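Local coordinates for insecticidal crystal protein Cry7Cal (Bacillus thuringiensis, PDB 5ZI1) that acts as an insecticidal toxin against locusts and, as in other delta endotoxins, probably binds a receptor, at residues N102-K107 with G162-M167. Residues are numbered along the deposited sequence; the frame is centred on the assembly and turned at random.
Sequences NNRSDK and GAEWGM
With CG beside the backbone N (chi1 -66°) and anti to the carbonyl carbon, R104 extends from CG to NE and carries its guanidinium across to E164, whose chi1 of -32° is off the staggered positions and whose chain is extended beyond CG. The two link as a salt bridge, NH1 of R104 lying 2.8 Å from OE1 of E164. The carboxylate oxygen arrives at the guanidinium edge, near its plane, although the two flat groups are turned 61° apart. A water supplies a second connection: it accepts from R104 NH2 at 2.8 Å and donates to E164 OE2 at 2.9 Å, so both carboxylate oxygens are engaged. Q101 also accepts from R104 NH2, which helps fix the guanidinium's rotation. The pair illustrates how ends of a helical bundle can be tied at the surface: in the N-terminal helical domain of this three-domain delta endotoxin, it joins the turn between helices 73-101 and 107-127 to the C-terminal end of helix 141-165. N103 to D106 form a type I turn, and D106 then N-caps the next helix through K109 N. Just after helix 141-165, G166 takes a positive phi in a Schellman motif, and neighbouring W165 packs edge-to-face on W100.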
ATOM      1  N   ASN A 102      22.783  15.766  23.545  1.00 65.42           N
ATOM      2  CA  ASN A 102      23.019  17.101  24.067  1.00 66.65           C
ATOM      3  C   ASN A 102      24.295  17.211  24.907  1.00 67.52           C
ATOM      4  O   ASN A 102      24.520  18.244  25.546  1.00 68.92           O
ATOM      5  CB  ASN A 102      21.801  17.537  24.878  1.00 67.84           C
ATOM      6  CG  ASN A 102      20.563  17.687  24.012  1.00 69.70           C
ATOM      7  OD1 ASN A 102      20.649  18.122  22.858  1.00 71.82           O
ATOM      8  ND2 ASN A 102      19.412  17.288  24.545  1.00 67.93           N
ATOM      9  N   ASN A 103      25.139  16.183  24.917  1.00 66.20           N
ATOM     10  CA  ASN A 103      26.373  16.242  25.690  1.00 66.19           C
ATOM     11  C   ASN A 103      27.301  15.127  25.222  1.00 65.92           C
ATOM     12  O   ASN A 103      27.824  14.363  26.040  1.00 69.50           O
ATOM     13  CB  ASN A 103      26.069  16.120  27.186  1.00 65.83           C
ATOM     14  CG  ASN A 103      27.280  16.398  28.061  1.00 67.67           C
ATOM     15  OD1 ASN A 103      28.354  16.746  27.564  1.00 69.11           O
ATOM     16  ND2 ASN A 103      27.124  16.195  29.368  1.00 65.73           N
ATOM     17  N   ARG A 104      27.496  15.017  23.906  1.00 60.52           N
ATOM     18  CA  ARG A 104      28.181  13.878  23.300  1.00 66.76           C
ATOM     19  C   ARG A 104      29.569  13.589  23.868  1.00 66.46           C
ATOM     20  O   ARG A 104      30.028  12.443  23.838  1.00 65.62           O
ATOM     21  CB  ARG A 104      28.309  14.083  21.800  1.00 63.88           C
ATOM     22  CG  ARG A 104      26.997  14.081  21.085  1.00 66.12           C
ATOM     23  CD  ARG A 104      27.252  13.952  19.613  1.00 66.34           C
ATOM     24  NE  ARG A 104      26.010  13.875  18.863  1.00 70.22           N
ATOM     25  CZ  ARG A 104      25.906  13.287  17.679  1.00 69.62           C
ATOM     26  NH1 ARG A 104      26.978  12.731  17.128  1.00 67.92           N
ATOM     27  NH2 ARG A 104      24.738  13.257  17.054  1.00 70.22           N
ATOM     28  N   SER A 105      30.256  14.616  24.368  1.00 66.94           N
ATOM     29  CA  SER A 105      31.598  14.398  24.893  1.00 69.02           C
ATOM     30  C   SER A 105      31.589  13.692  26.242  1.00 68.89           C
ATOM     31  O   SER A 105      32.647  13.237  26.684  1.00 69.58           O
ATOM     32  CB  SER A 105      32.345  15.727  25.005  1.00 66.06           C
ATOM     33  OG  SER A 105      31.799  16.559  26.021  1.00 71.36           O
ATOM     34  N   ASP A 106      30.431  13.587  26.896  1.00 65.74           N
ATOM     35  CA  ASP A 106      30.323  12.964  28.214  1.00 66.60           C
ATOM     36  C   ASP A 106      30.400  11.446  28.063  1.00 68.77           C
ATOM     37  O   ASP A 106      29.484  10.815  27.520  1.00 67.72           O
ATOM     38  CB  ASP A 106      29.024  13.406  28.880  1.00 69.77           C
ATOM     39  CG  ASP A 106      28.841  12.838  30.284  1.00 73.26           C
ATOM     40  OD1 ASP A 106      29.009  11.614  30.485  1.00 68.90           O
ATOM     41  OD2 ASP A 106      28.494  13.627  31.193  1.00 77.21           O
ATOM     42  N   LYS A 107      31.493  10.857  28.559  1.00 67.98           N
ATOM     43  CA  LYS A 107      31.694   9.413  28.437  1.00 68.39           C
ATOM     44  C   LYS A 107      30.558   8.635  29.097  1.00 64.11           C
ATOM     45  O   LYS A 107      30.028   7.676  28.521  1.00 62.28           O
ATOM     46  CB  LYS A 107      33.039   9.025  29.052  1.00 65.95           C
ATOM     47  CG  LYS A 107      33.357   7.550  28.949  1.00 74.71           C
ATOM     48  CD  LYS A 107      34.267   7.281  27.754  1.00 85.11           C
ATOM     49  CE  LYS A 107      34.140   5.837  27.260  1.00 83.67           C
ATOM     50  NZ  LYS A 107      35.370   5.347  26.559  1.00 80.10           N
ATOM     51  N   GLY A 162      26.213   3.779  16.708  1.00 54.66           N
ATOM     52  CA  GLY A 162      27.004   2.812  17.465  1.00 58.21           C
ATOM     53  C   GLY A 162      28.457   3.175  17.703  1.00 55.26           C
ATOM     54  O   GLY A 162      28.902   3.251  18.852  1.00 55.07           O
ATOM     55  N   ALA A 163      29.199   3.421  16.622  1.00 57.49           N
ATOM     56  CA  ALA A 163      30.608   3.790  16.752  1.00 56.92           C
ATOM     57  C   ALA A 163      30.788   5.011  17.646  1.00 60.75           C
ATOM     58  O   ALA A 163      31.743   5.076  18.428  1.00 61.40           O
ATOM     59  CB  ALA A 163      31.218   4.040  15.373  1.00 55.88           C
ATOM     60  N   GLU A 164      29.857   5.978  17.576  1.00 60.11           N
ATOM     61  CA  GLU A 164      29.976   7.151  18.437  1.00 59.50           C
ATOM     62  C   GLU A 164      29.596   6.857  19.880  1.00 60.26           C
ATOM     63  O   GLU A 164      29.968   7.627  20.771  1.00 63.42           O
ATOM     64  CB  GLU A 164      29.142   8.319  17.904  1.00 60.42           C
ATOM     65  CG  GLU A 164      29.011   8.375  16.406  1.00 64.54           C
ATOM     66  CD  GLU A 164      28.282   9.644  15.952  1.00 75.64           C
ATOM     67  OE1 GLU A 164      28.782  10.761  16.235  1.00 76.37           O
ATOM     68  OE2 GLU A 164      27.199   9.545  15.331  1.00 69.44           O
ATOM     69  N   TRP A 165      28.905   5.752  20.139  1.00 61.48           N
ATOM     70  CA  TRP A 165      28.675   5.308  21.507  1.00 55.92           C
ATOM     71  C   TRP A 165      29.835   4.519  22.087  1.00 63.58           C
ATOM     72  O   TRP A 165      29.795   4.180  23.276  1.00 64.69           O
ATOM     73  CB  TRP A 165      27.438   4.436  21.578  1.00 59.99           C
ATOM     74  CG  TRP A 165      26.183   5.135  21.255  1.00 57.85           C
ATOM     75  CD1 TRP A 165      25.962   6.486  21.235  1.00 57.83           C
ATOM     76  CD2 TRP A 165      24.950   4.518  20.903  1.00 55.87           C
ATOM     77  NE1 TRP A 165      24.656   6.741  20.897  1.00 53.29           N
ATOM     78  CE2 TRP A 165      24.016   5.548  20.679  1.00 57.11           C
ATOM     79  CE3 TRP A 165      24.544   3.191  20.749  1.00 53.88           C
ATOM     80  CZ2 TRP A 165      22.702   5.289  20.322  1.00 53.09           C
ATOM     81  CZ3 TRP A 165      23.242   2.938  20.390  1.00 52.64           C
ATOM     82  CH2 TRP A 165      22.336   3.979  20.180  1.00 50.51           C
ATOM     83  N   GLY A 166      30.855   4.217  21.289  1.00 65.09           N
ATOM     84  CA  GLY A 166      31.920   3.336  21.710  1.00 64.41           C
ATOM     85  C   GLY A 166      31.781   1.903  21.241  1.00 64.80           C
ATOM     86  O   GLY A 166      32.496   1.032  21.744  1.00 62.26           O
ATOM     87  N   MET A 167      30.875   1.626  20.310  1.00 64.60           N
ATOM     88  CA  MET A 167      30.745   0.288  19.767  1.00 60.39           C
ATOM     89  C   MET A 167      31.884   0.020  18.800  1.00 61.86           C
ATOM     90  O   MET A 167      32.249   0.884  17.994  1.00 65.88           O
ATOM     91  CB  MET A 167      29.402   0.120  19.053  1.00 55.92           C
ATOM     92  CG  MET A 167      28.253  -0.226  19.978  1.00 53.76           C
ATOM     93  SD  MET A 167      26.691  -0.498  19.132  1.00 60.42           S
ATOM     94  CE  MET A 167      27.074  -1.775  17.978  1.00 53.70           C
TER
HETATM   95  O   HOH W   1      25.130  11.491  14.897  1.00 66.02           O